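Long-range contacts in scarecrow-like protein 3 (Arabidopsis thaliana, PDB 6KPB), which probably acts as a transcription factor in plant development and binds zinc-finger proteins of the IDD group, JACKDAW/IDD10 among them: residues L59-A64 and R363-L368; L146-L151 and L442-L447; E162-V167 and G249-V254; E207-M212 and F227-V232. All coordinates share one frame; numbering follows the deposited sequence.

Contact 1 (L59-A64 and R363-L368)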
loop_
_atom_site.group_PDB
_atom_site.type_symbol
_atom_site.label_atom_id
_atom_site.label_comp_id
_atom_site.label_asym_id
_atom_site.label_seq_id
_atom_site.Cartn_x
_atom_site.Cartn_y
_atom_site.Cartn_z
ATOM N N LEU A 59 -25.478 -7.883 11.921
ATOM C CA LEU A 59 -24.098 -8.227 12.256
ATOM C C LEU A 59 -23.308 -7.001 12.695
ATOM O O LEU A 59 -22.534 -7.064 13.658
ATOM C CB LEU A 59 -23.419 -8.896 11.060
ATOM C CG LEU A 59 -23.405 -10.422 10.944
ATOM C CD1 LEU A 59 -23.590 -10.855 9.503
ATOM C CD2 LEU A 59 -22.105 -10.984 11.503
ATOM N N LEU A 60 -23.493 -5.871 12.006
ATOM C CA LEU A 60 -22.736 -4.671 12.347
ATOM C C LEU A 60 -23.069 -4.197 13.756
ATOM O O LEU A 60 -22.170 -3.936 14.564
ATOM C CB LEU A 60 -23.009 -3.566 11.326
ATOM C CG LEU A 60 -22.430 -3.787 9.927
ATOM C CD1 LEU A 60 -22.880 -2.701 8.961
ATOM C CD2 LEU A 60 -20.910 -3.862 9.981
ATOM N N LEU A 61 -24.361 -4.084 14.072
ATOM C CA LEU A 61 -24.756 -3.673 15.415
ATOM C C LEU A 61 -24.357 -4.716 16.451
ATOM O O LEU A 61 -23.884 -4.369 17.540
ATOM C CB LEU A 61 -26.261 -3.414 15.468
ATOM C CG LEU A 61 -26.775 -2.048 15.005
ATOM C CD1 LEU A 61 -26.783 -1.937 13.489
ATOM C CD2 LEU A 61 -28.162 -1.798 15.572
ATOM N N THR A 62 -24.534 -5.999 16.127
ATOM C CA THR A 62 -24.170 -7.062 17.060
ATOM C C THR A 62 -22.676 -7.044 17.350
ATOM O O THR A 62 -22.257 -7.021 18.513
ATOM C CB THR A 62 -24.584 -8.422 16.501
ATOM O OG1 THR A 62 -25.904 -8.334 15.948
ATOM C CG2 THR A 62 -24.570 -9.472 17.602
ATOM N N CYS A 63 -21.855 -7.050 16.296
ATOM C CA CYS A 63 -20.408 -7.002 16.474
ATOM C C CYS A 63 -19.992 -5.796 17.302
ATOM O O CYS A 63 -19.165 -5.915 18.212
ATOM C CB CYS A 63 -19.714 -6.978 15.112
ATOM S SG CYS A 63 -17.927 -6.734 15.193
ATOM N N ALA A 64 -20.577 -4.628 17.017
ATOM C CA ALA A 64 -20.229 -3.421 17.762
ATOM C C ALA A 64 -20.519 -3.582 19.248
ATOM O O ALA A 64 -19.764 -3.087 20.092
ATOM C CB ALA A 64 -20.984 -2.220 17.197
ATOM N N ARG A 363 -22.303 6.799 17.054
ATOM C CA ARG A 363 -21.693 7.164 15.781
ATOM C C ARG A 363 -21.936 6.104 14.716
ATOM O O ARG A 363 -22.076 6.439 13.536
ATOM C CB ARG A 363 -20.196 7.401 15.971
ATOM C CG ARG A 363 -19.879 8.364 17.103
ATOM C CD ARG A 363 -18.460 8.894 17.014
ATOM N NE ARG A 363 -17.463 7.833 17.090
ATOM C CZ ARG A 363 -17.048 7.278 18.224
ATOM N NH1 ARG A 363 -17.549 7.679 19.385
ATOM N NH2 ARG A 363 -16.129 6.322 18.198
ATOM N N LEU A 364 -22.000 4.830 15.109
ATOM C CA LEU A 364 -22.257 3.776 14.134
ATOM C C LEU A 364 -23.660 3.888 13.552
ATOM O O LEU A 364 -23.851 3.715 12.344
ATOM C CB LEU A 364 -22.054 2.403 14.773
ATOM C CG LEU A 364 -22.415 1.214 13.881
ATOM C CD1 LEU A 364 -21.588 1.237 12.609
ATOM C CD2 LEU A 364 -22.223 -0.096 14.618
ATOM N N LEU A 365 -24.654 4.181 14.393
ATOM C CA LEU A 365 -26.030 4.263 13.913
ATOM C C LEU A 365 -26.197 5.394 12.906
ATOM O O LEU A 365 -26.749 5.196 11.819
ATOM C CB LEU A 365 -26.990 4.443 15.089
ATOM C CG LEU A 365 -27.316 3.174 15.877
ATOM C CD1 LEU A 365 -28.286 3.471 17.008
ATOM C CD2 LEU A 365 -27.880 2.108 14.949
ATOM N N GLU A 366 -25.715 6.591 13.247
ATOM C CA GLU A 366 -25.899 7.737 12.363
ATOM C C GLU A 366 -25.055 7.610 11.101
ATOM O O GLU A 366 -25.542 7.855 9.992
ATOM C CB GLU A 366 -25.573 9.033 13.107
ATOM C CG GLU A 366 -26.733 9.569 13.926
ATOM C CD GLU A 366 -27.971 9.813 13.082
ATOM O OE1 GLU A 366 -27.909 10.657 12.163
ATOM O OE2 GLU A 366 -29.000 9.149 13.327
ATOM N N SER A 367 -23.782 7.226 11.248
ATOM C CA SER A 367 -22.912 7.122 10.080
ATOM C C SER A 367 -23.406 6.064 9.103
ATOM O O SER A 367 -23.203 6.198 7.890
ATOM C CB SER A 367 -21.477 6.816 10.512
ATOM O OG SER A 367 -21.411 5.601 11.238
ATOM N N LEU A 368 -24.053 5.009 9.605
ATOM C CA LEU A 368 -24.643 4.018 8.710
ATOM C C LEU A 368 -25.693 4.654 7.809
ATOM O O LEU A 368 -25.750 4.365 6.609
ATOM C CB LEU A 368 -25.251 2.869 9.515
ATOM C CG LEU A 368 -24.323 1.704 9.869
ATOM C CD1 LEU A 368 -25.052 0.675 10.719
ATOM C CD2 LEU A 368 -23.770 1.064 8.605
#

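Contact 2 (L146-L151 and L442-L447)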
loop_
_atom_site.group_PDB
_atom_site.type_symbol
_atom_site.label_atom_id
_atom_site.label_comp_id
_atom_site.label_asym_id
_atom_site.label_seq_id
_atom_site.Cartn_x
_atom_site.Cartn_y
_atom_site.Cartn_z
ATOM N N LEU A 146 -19.089 19.870 -4.265
ATOM C CA LEU A 146 -18.103 20.943 -4.323
ATOM C C LEU A 146 -18.515 22.032 -5.308
ATOM O O LEU A 146 -18.273 23.219 -5.061
ATOM C CB LEU A 146 -16.734 20.372 -4.687
ATOM C CG LEU A 146 -16.038 19.601 -3.563
ATOM C CD1 LEU A 146 -14.719 19.024 -4.042
ATOM C CD2 LEU A 146 -15.818 20.513 -2.366
ATOM N N LYS A 147 -19.133 21.651 -6.429
ATOM C CA LYS A 147 -19.584 22.648 -7.396
ATOM C C LYS A 147 -20.614 23.587 -6.779
ATOM O O LYS A 147 -20.570 24.802 -7.003
ATOM C CB LYS A 147 -20.162 21.962 -8.633
ATOM C CG LYS A 147 -19.146 21.213 -9.484
ATOM C CD LYS A 147 -19.854 20.339 -10.510
ATOM C CE LYS A 147 -18.881 19.473 -11.303
ATOM N NZ LYS A 147 -18.375 20.165 -12.520
ATOM N N VAL A 148 -21.550 23.042 -6.000
ATOM C CA VAL A 148 -22.536 23.879 -5.321
ATOM C C VAL A 148 -21.857 24.752 -4.273
ATOM O O VAL A 148 -22.115 25.959 -4.184
ATOM C CB VAL A 148 -23.643 23.008 -4.698
ATOM C CG1 VAL A 148 -24.521 23.846 -3.778
ATOM C CG2 VAL A 148 -24.481 22.354 -5.785
ATOM N N SER A 149 -20.977 24.151 -3.467
ATOM C CA SER A 149 -20.235 24.909 -2.465
ATOM C C SER A 149 -19.437 26.036 -3.110
ATOM O O SER A 149 -19.522 27.193 -2.685
ATOM C CB SER A 149 -19.315 23.971 -1.681
ATOM O OG SER A 149 -18.521 24.688 -0.750
ATOM N N TYR A 150 -18.668 25.716 -4.154
ATOM C CA TYR A 150 -17.860 26.733 -4.822
ATOM C C TYR A 150 -18.725 27.857 -5.376
ATOM O O TYR A 150 -18.391 29.039 -5.229
ATOM C CB TYR A 150 -17.033 26.098 -5.939
ATOM C CG TYR A 150 -15.973 25.134 -5.454
ATOM C CD1 TYR A 150 -15.535 25.153 -4.135
ATOM C CD2 TYR A 150 -15.409 24.205 -6.319
ATOM C CE1 TYR A 150 -14.564 24.274 -3.693
ATOM C CE2 TYR A 150 -14.439 23.322 -5.885
ATOM C CZ TYR A 150 -14.022 23.360 -4.573
ATOM O OH TYR A 150 -13.056 22.480 -4.145
ATOM N N LEU A 151 -19.846 27.509 -6.014
ATOM C CA LEU A 151 -20.729 28.527 -6.574
ATOM C C LEU A 151 -21.267 29.445 -5.482
ATOM O O LEU A 151 -21.243 30.673 -5.619
ATOM C CB LEU A 151 -21.875 27.857 -7.336
ATOM C CG LEU A 151 -22.750 28.674 -8.294
ATOM C CD1 LEU A 151 -23.461 27.732 -9.258
ATOM C CD2 LEU A 151 -23.773 29.537 -7.560
ATOM N N LEU A 442 -30.744 29.837 -6.311
ATOM C CA LEU A 442 -31.418 29.412 -7.533
ATOM C C LEU A 442 -30.424 28.855 -8.544
ATOM O O LEU A 442 -30.703 27.851 -9.212
ATOM C CB LEU A 442 -32.198 30.581 -8.133
ATOM C CG LEU A 442 -33.075 30.257 -9.343
ATOM C CD1 LEU A 442 -34.201 29.312 -8.949
ATOM C CD2 LEU A 442 -33.628 31.531 -9.963
ATOM N N GLN A 443 -29.256 29.492 -8.670
ATOM C CA GLN A 443 -28.232 28.982 -9.577
ATOM C C GLN A 443 -27.725 27.619 -9.126
ATOM O O GLN A 443 -27.447 26.745 -9.956
ATOM C CB GLN A 443 -27.076 29.977 -9.682
ATOM C CG GLN A 443 -27.278 31.045 -10.740
ATOM C CD GLN A 443 -26.273 32.175 -10.635
ATOM O OE1 GLN A 443 -25.339 32.120 -9.834
ATOM N NE2 GLN A 443 -26.465 33.212 -11.442
ATOM N N ALA A 444 -27.602 27.419 -7.814
ATOM C CA ALA A 444 -27.151 26.130 -7.304
ATOM C C ALA A 444 -28.179 25.037 -7.578
ATOM O O ALA A 444 -27.813 23.897 -7.883
ATOM C CB ALA A 444 -26.851 26.235 -5.811
ATOM N N ARG A 445 -29.470 25.367 -7.479
ATOM C CA ARG A 445 -30.504 24.389 -7.807
ATOM C C ARG A 445 -30.479 24.034 -9.288
ATOM O O ARG A 445 -30.631 22.862 -9.654
ATOM C CB ARG A 445 -31.884 24.917 -7.411
ATOM C CG ARG A 445 -32.102 25.101 -5.919
ATOM C CD ARG A 445 -33.579 25.314 -5.626
ATOM N NE ARG A 445 -33.803 26.327 -4.601
ATOM C CZ ARG A 445 -34.046 26.059 -3.323
ATOM N NH1 ARG A 445 -34.101 24.802 -2.908
ATOM N NH2 ARG A 445 -34.239 27.048 -2.463
ATOM N N ARG A 446 -30.296 25.034 -10.157
ATOM C CA ARG A 446 -30.173 24.768 -11.588
ATOM C C ARG A 446 -28.968 23.889 -11.889
ATOM O O ARG A 446 -29.017 23.060 -12.804
ATOM C CB ARG A 446 -30.072 26.082 -12.360
ATOM C CG ARG A 446 -31.393 26.810 -12.526
ATOM C CD ARG A 446 -31.178 28.256 -12.941
ATOM N NE ARG A 446 -32.433 28.911 -13.295
ATOM C CZ ARG A 446 -32.596 30.229 -13.359
ATOM N NH1 ARG A 446 -31.583 31.039 -13.080
ATOM N NH2 ARG A 446 -33.775 30.738 -13.693
ATOM N N LEU A 447 -27.880 24.062 -11.136
ATOM C CA LEU A 447 -26.735 23.170 -11.271
ATOM C C LEU A 447 -27.138 21.723 -11.013
ATOM O O LEU A 447 -26.662 20.808 -11.694
ATOM C CB LEU A 447 -25.630 23.596 -10.306
ATOM C CG LEU A 447 -24.173 23.353 -10.695
ATOM C CD1 LEU A 447 -23.772 24.287 -11.823
ATOM C CD2 LEU A 447 -23.276 23.558 -9.489
#

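Contact 3 (E162-V167 and G249-V254)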
loop_
_atom_site.group_PDB
_atom_site.type_symbol
_atom_site.label_atom_id
_atom_site.label_comp_id
_atom_site.label_asym_id
_atom_site.label_seq_id
_atom_site.Cartn_x
_atom_site.Cartn_y
_atom_site.Cartn_z
ATOM N N GLU A 162 -17.768 43.891 -3.172
ATOM C CA GLU A 162 -18.264 44.964 -4.022
ATOM C C GLU A 162 -17.541 46.263 -3.690
ATOM O O GLU A 162 -17.542 46.708 -2.538
ATOM C CB GLU A 162 -19.771 45.134 -3.835
ATOM C CG GLU A 162 -20.603 43.931 -4.248
ATOM C CD GLU A 162 -22.050 44.048 -3.802
ATOM O OE1 GLU A 162 -22.313 44.757 -2.807
ATOM O OE2 GLU A 162 -22.924 43.432 -4.448
ATOM N N GLY A 163 -16.917 46.869 -4.701
ATOM C CA GLY A 163 -16.225 48.127 -4.542
ATOM C C GLY A 163 -14.796 48.022 -4.050
ATOM O O GLY A 163 -14.049 49.000 -4.156
ATOM N N GLU A 164 -14.393 46.871 -3.519
ATOM C CA GLU A 164 -13.039 46.719 -3.003
ATOM C C GLU A 164 -12.041 46.619 -4.148
ATOM O O GLU A 164 -12.241 45.852 -5.095
ATOM C CB GLU A 164 -12.946 45.480 -2.113
ATOM C CG GLU A 164 -13.800 45.543 -0.860
ATOM C CD GLU A 164 -13.226 46.469 0.196
ATOM O OE1 GLU A 164 -12.048 46.864 0.069
ATOM O OE2 GLU A 164 -13.954 46.798 1.154
ATOM N N LYS A 165 -10.964 47.396 -4.061
ATOM C CA LYS A 165 -9.902 47.359 -5.058
ATOM C C LYS A 165 -8.777 46.405 -4.690
ATOM O O LYS A 165 -7.936 46.102 -5.544
ATOM C CB LYS A 165 -9.329 48.765 -5.270
ATOM N N MET A 166 -8.739 45.929 -3.447
ATOM C CA MET A 166 -7.698 45.028 -2.966
ATOM C C MET A 166 -8.365 43.886 -2.218
ATOM O O MET A 166 -8.974 44.106 -1.167
ATOM C CB MET A 166 -6.713 45.761 -2.053
ATOM C CG MET A 166 -6.032 46.959 -2.691
ATOM S SD MET A 166 -4.317 46.615 -3.122
ATOM C CE MET A 166 -3.701 46.011 -1.553
ATOM N N VAL A 167 -8.248 42.673 -2.752
ATOM C CA VAL A 167 -8.936 41.508 -2.211
ATOM C C VAL A 167 -7.915 40.419 -1.922
ATOM O O VAL A 167 -7.106 40.070 -2.789
ATOM C CB VAL A 167 -10.021 40.993 -3.175
ATOM C CG1 VAL A 167 -10.497 39.610 -2.755
ATOM C CG2 VAL A 167 -11.185 41.970 -3.224
ATOM N N GLY A 249 -5.333 47.104 5.124
ATOM C CA GLY A 249 -6.037 47.842 4.099
ATOM C C GLY A 249 -6.593 47.015 2.961
ATOM O O GLY A 249 -7.183 47.587 2.034
ATOM N N GLU A 250 -6.428 45.696 2.993
ATOM C CA GLU A 250 -6.964 44.814 1.968
ATOM C C GLU A 250 -8.142 44.027 2.527
ATOM O O GLU A 250 -8.094 43.535 3.659
ATOM C CB GLU A 250 -5.891 43.853 1.442
ATOM C CG GLU A 250 -5.223 43.002 2.509
ATOM C CD GLU A 250 -4.241 42.006 1.924
ATOM O OE1 GLU A 250 -3.923 41.011 2.608
ATOM O OE2 GLU A 250 -3.790 42.217 0.778
ATOM N N ALA A 251 -9.201 43.924 1.731
ATOM C CA ALA A 251 -10.378 43.177 2.143
ATOM C C ALA A 251 -10.083 41.683 2.124
ATOM O O ALA A 251 -9.421 41.175 1.214
ATOM C CB ALA A 251 -11.557 43.503 1.229
ATOM N N LEU A 252 -10.581 40.979 3.136
ATOM C CA LEU A 252 -10.206 39.597 3.392
ATOM C C LEU A 252 -11.432 38.695 3.371
ATOM O O LEU A 252 -12.506 39.072 3.851
ATOM C CB LEU A 252 -9.491 39.472 4.742
ATOM C CG LEU A 252 -8.796 38.144 5.043
ATOM C CD1 LEU A 252 -7.641 37.925 4.081
ATOM C CD2 LEU A 252 -8.315 38.105 6.484
ATOM N N ALA A 253 -11.258 37.498 2.815
ATOM C CA ALA A 253 -12.279 36.463 2.826
ATOM C C ALA A 253 -11.620 35.134 3.160
ATOM O O ALA A 253 -10.509 34.852 2.700
ATOM C CB ALA A 253 -13.009 36.373 1.479
ATOM N N VAL A 254 -12.299 34.327 3.972
ATOM C CA VAL A 254 -11.785 33.040 4.428
ATOM C C VAL A 254 -12.736 31.948 3.958
ATOM O O VAL A 254 -13.952 32.048 4.164
ATOM C CB VAL A 254 -11.621 33.005 5.959
ATOM C CG1 VAL A 254 -11.236 31.611 6.423
ATOM C CG2 VAL A 254 -10.577 34.018 6.404
#

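Contact 4 (E207-M212 and F227-V232)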
loop_
_atom_site.group_PDB
_atom_site.type_symbol
_atom_site.label_atom_id
_atom_site.label_comp_id
_atom_site.label_asym_id
_atom_site.label_seq_id
_atom_site.Cartn_x
_atom_site.Cartn_y
_atom_site.Cartn_z
ATOM N N GLU A 207 3.140 19.477 -4.038
ATOM C CA GLU A 207 2.677 19.200 -5.395
ATOM C C GLU A 207 1.265 19.717 -5.632
ATOM O O GLU A 207 0.943 20.159 -6.741
ATOM C CB GLU A 207 2.742 17.697 -5.675
ATOM C CG GLU A 207 4.116 17.075 -5.468
ATOM C CD GLU A 207 4.348 16.616 -4.039
ATOM O OE1 GLU A 207 5.139 15.672 -3.843
ATOM O OE2 GLU A 207 3.737 17.191 -3.112
ATOM N N VAL A 208 0.411 19.672 -4.609
ATOM C CA VAL A 208 -0.938 20.212 -4.745
ATOM C C VAL A 208 -0.891 21.726 -4.911
ATOM O O VAL A 208 -1.631 22.300 -5.718
ATOM C CB VAL A 208 -1.797 19.799 -3.536
ATOM C CG1 VAL A 208 -3.209 20.338 -3.674
ATOM C CG2 VAL A 208 -1.811 18.286 -3.393
ATOM N N LEU A 209 -0.016 22.396 -4.156
ATOM C CA LEU A 209 0.095 23.846 -4.264
ATOM C C LEU A 209 0.784 24.265 -5.555
ATOM O O LEU A 209 0.476 25.330 -6.101
ATOM C CB LEU A 209 0.842 24.402 -3.052
ATOM C CG LEU A 209 0.131 24.214 -1.710
ATOM C CD1 LEU A 209 1.107 24.353 -0.557
ATOM C CD2 LEU A 209 -1.007 25.212 -1.567
ATOM N N GLU A 210 1.713 23.448 -6.058
ATOM C CA GLU A 210 2.374 23.768 -7.319
ATOM C C GLU A 210 1.391 23.737 -8.482
ATOM O O GLU A 210 1.422 24.616 -9.352
ATOM C CB GLU A 210 3.529 22.798 -7.573
ATOM C CG GLU A 210 4.624 22.829 -6.522
ATOM C CD GLU A 210 5.742 21.850 -6.827
ATOM O OE1 GLU A 210 6.854 22.025 -6.288
ATOM O OE2 GLU A 210 5.507 20.908 -7.614
ATOM N N GLN A 211 0.512 22.733 -8.518
ATOM C CA GLN A 211 -0.459 22.642 -9.605
ATOM C C GLN A 211 -1.472 23.778 -9.539
ATOM O O GLN A 211 -1.809 24.376 -10.567
ATOM C CB GLN A 211 -1.166 21.288 -9.571
ATOM C CG GLN A 211 -0.254 20.103 -9.834
ATOM C CD GLN A 211 -1.016 18.798 -9.949
ATOM O OE1 GLN A 211 -0.427 17.718 -9.916
ATOM N NE2 GLN A 211 -2.333 18.892 -10.089
ATOM N N MET A 212 -1.970 24.091 -8.341
ATOM C CA MET A 212 -2.909 25.199 -8.208
ATOM C C MET A 212 -2.254 26.516 -8.599
ATOM O O MET A 212 -2.818 27.298 -9.374
ATOM C CB MET A 212 -3.449 25.275 -6.782
ATOM C CG MET A 212 -4.164 26.582 -6.491
ATOM S SD MET A 212 -5.139 26.549 -4.982
ATOM C CE MET A 212 -6.234 25.174 -5.318
ATOM N N PHE A 227 -2.567 39.567 -10.024
ATOM C CA PHE A 227 -2.875 38.442 -9.157
ATOM C C PHE A 227 -1.603 37.929 -8.503
ATOM O O PHE A 227 -0.542 37.890 -9.131
ATOM C CB PHE A 227 -3.567 37.324 -9.953
ATOM C CG PHE A 227 -3.613 36.001 -9.241
ATOM C CD1 PHE A 227 -4.510 35.782 -8.209
ATOM C CD2 PHE A 227 -2.773 34.968 -9.624
ATOM C CE1 PHE A 227 -4.558 34.559 -7.562
ATOM C CE2 PHE A 227 -2.816 33.745 -8.981
ATOM C CZ PHE A 227 -3.710 33.540 -7.949
ATOM N N GLN A 228 -1.717 37.542 -7.236
ATOM C CA GLN A 228 -0.600 36.986 -6.487
ATOM C C GLN A 228 -1.078 35.761 -5.728
ATOM O O GLN A 228 -2.140 35.790 -5.096
ATOM C CB GLN A 228 -0.005 38.019 -5.523
ATOM C CG GLN A 228 1.264 37.560 -4.822
ATOM C CD GLN A 228 1.933 38.678 -4.049
ATOM O OE1 GLN A 228 1.430 39.801 -4.001
ATOM N NE2 GLN A 228 3.076 38.378 -3.444
ATOM N N PHE A 229 -0.303 34.684 -5.805
ATOM C CA PHE A 229 -0.577 33.456 -5.072
ATOM C C PHE A 229 0.651 33.112 -4.246
ATOM O O PHE A 229 1.730 32.880 -4.802
ATOM C CB PHE A 229 -0.930 32.308 -6.021
ATOM C CG PHE A 229 -1.171 30.994 -5.326
ATOM C CD1 PHE A 229 -0.124 30.119 -5.090
ATOM C CD2 PHE A 229 -2.444 30.633 -4.914
ATOM C CE1 PHE A 229 -0.338 28.912 -4.454
ATOM C CE2 PHE A 229 -2.664 29.424 -4.278
ATOM C CZ PHE A 229 -1.608 28.563 -4.048
ATOM N N ASN A 230 0.489 33.083 -2.925
ATOM C CA ASN A 230 1.556 32.650 -2.040
ATOM C C ASN A 230 1.150 31.347 -1.370
ATOM O O ASN A 230 0.150 31.314 -0.635
ATOM C CB ASN A 230 1.886 33.721 -0.994
ATOM C CG ASN A 230 0.677 34.160 -0.191
ATOM O OD1 ASN A 230 -0.460 34.066 -0.654
ATOM N ND2 ASN A 230 0.919 34.650 1.020
ATOM N N PRO A 231 1.860 30.252 -1.618
ATOM C CA PRO A 231 1.518 28.988 -0.965
ATOM C C PRO A 231 1.993 28.956 0.477
ATOM O O PRO A 231 2.963 29.616 0.857
ATOM C CB PRO A 231 2.257 27.947 -1.812
ATOM C CG PRO A 231 3.448 28.686 -2.326
ATOM C CD PRO A 231 2.991 30.106 -2.553
ATOM N N VAL A 232 1.281 28.178 1.287
ATOM C CA VAL A 232 1.637 27.947 2.681
ATOM C C VAL A 232 1.606 26.442 2.907
ATOM O O VAL A 232 0.526 25.839 2.952
ATOM C CB VAL A 232 0.699 28.670 3.656
ATOM C CG1 VAL A 232 1.023 28.279 5.089
ATOM C CG2 VAL A 232 0.807 30.180 3.478
#

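Contact 1 (L59-A64 and R363-L368)
In the helical part of the GRAS domain, Leu60, Leu61 and Ala64 on helix 49-69 pack against Leu364, Leu365 and Leu368 on helix 360-381. The two helices run nearly antiparallel, with 160° between the directions of the short segments, whose axes approach to 11.1 Å. That spacing leaves room for leucine branches between the backbones. Leu364 holds the middle: its CG stands anti to the backbone N (chi1 175°), and the CD2 methyl reaches across to Ala64 CB at 3.6 Å. The same CD2 lies 3.8 Å from Leu60 O, so it packs against backbone as well as side chain. Alanine suits this place because its single methyl leaves space for the branch of Leu364.

One turn along, Leu60 CD1 meets Leu368 CD2 at 3.9 Å, the two side chains crossing at a slant. Leu368 uses its other branch too, placing CD1 4.2 Å from Leu61 CD1. Toward the more open flank, Leu61 CD2 touches Leu365 CD2 at 4.0 Å, with the side chains roughly perpendicular.

Phe100 of helix 92-109 lies against both Leu364 and Leu368, while Ile405 of helix 387-406 also touches Leu364.

Every side chain that reaches the other segment is aliphatic, and apart from the approach of Leu364 to a backbone carbonyl these side chains meet carbon to carbon. Cohesion therefore comes from the fit of methyl groups and the exclusion of water, with no hydrogen bond between the segments.

Contact 2 (L146-L151 and L442-L447)
Val148 and Ala444 mark where the two backbones come nearest, their CA atoms 5.5 Å apart. The helical segments 146-151 and 442-447 run almost antiparallel at 161°, with 9.7 Å between axes. A small residue suits this close point: Ala444 offers just CB, which meets Val148 CG1 at 3.9 Å. The first torsion of Val148 (chi1 169°) sets CG1 anti to the backbone N, leaving CG2 to brush Leu447 as the two side chains slide past each other in opposite directions.

Leu447 CD2 presses on the base of Lys147, 3.6 Å from its CB, while the amine end of the lysine leads away. Leu151 and Leu447 meet tip to tip, Leu151 CD1 lying 4.2 Å from Leu447 CD2. The other branch of Leu151, CD2, rests against Gln443 at 3.8 Å from OE1, the side chains crossing at about a right angle. An alanine in place of Leu151 would probably open a gap beside Leu447 and leave the Gln443 chain freer to turn.

Ile458 of strand 456-461 touches both Val148 and Ala444, Phe140 of helix 129-142 packs on Lys147, and Ser149 OG is hydrogen-bonded to Thr349 OG1 on strand 345-351.

Contact 3 (E162-V167 and G249-V254)
Val167 and Ala251 form a parallel beta bridge in the Rossmann-like sheet of the GRAS domain, joining strand 166-171, which carries the predicted VHIID motif, to strand 251-257. The backbone link is one hydrogen bond: Ala251 N donates to Met166 O at 2.9 Å. It is bent, with 146° at the hydrogen, and the donor is tilted 27° from the carbonyl plane. Further on, Ala251 has a backbone bond with His168, while Val167 bonds to His196 and Arg198 on the neighbouring strand 196-203.

Van der Waals contact centres on Ala251 CB. The Glu164 chain turns at chi2 (-74°), and its carboxylate carbon CD lies 3.6 Å from that methyl. A small residue suits the spot, since the folded glutamate occupies the space beside it. Before the bridge, Met166 CB touches Glu250 CB at 4.1 Å.

The charges find partners outside the two segments: Glu164 OE2 makes a salt bridge with Lys344 NZ, and Glu250 OE1 one with Arg198 NH2. An alanine in place of Glu164 would probably leave Lys344 without this charge mate and open a gap beside the Ala251 methyl.

At the bridge itself there is also a CA-H...O contact, in which Val167 CA faces Ala251 O at 3.5 Å.

Contact 4 (E207-M212 and F227-V232)
The Phe229 ring is met obliquely by Met212 SD and by Leu209 O, the latter 4.0 Å from CE1 of that ring. The other flat group, the Phe227 ring, carries Phe229 N over one face, displaced toward the rim. All this lies within a beta-alpha-beta unit, where helix 206-223 packs back over strand 227-233, the strand that follows it. The directions of the two segments are close to antiparallel, at 172°, with axes 9.1 Å apart.

Met212 and Phe229 make a Met-aromatic contact, Met212 SD to ring centroid 5.0 Å and 63° off the ring normal. The side chains cross at about a right angle, and Met212 SD comes within 3.9 Å of Phe229 CE2. Phe229 CG stands anti to the backbone N (chi1 178°), on a residue whose CB points toward the helix. A flexible thioether suits this place because it can follow the outline of the ring.

Leu209, about one turn earlier on the helix, places CD2 4.2 Å from Phe229 CZ. Gln228, Asn230 and Val232 make the backbone bonds to strand 196-203, so the missing N-H of Pro231 costs that pairing nothing. Leu209 CD1 packs 4.0 Å from Pro231 CB and lies 3.9 Å from Val232 O.

Contacts 2, 3 and 4 belong to the alpha/beta part of the GRAS domain, whereas contact 1 lies in its helical part, its centre about 47 Å from that of contact 3. Contacts 1 and 4 are largely buried; 2 and 3 are only partly so. Contacts 3 and 4 reach the same sheet, with nearest atoms about 7 Å apart: one pairs two strands by backbone bonding and has charged side chains around it, the other lays a helix on a strand through sulfur, ring and aliphatic carbon. Contacts 1 and 2 both join nearly antiparallel helices, but the first is leucine with one alanine, while the second adds valine, glutamine and the base of a lysine across a narrower gap.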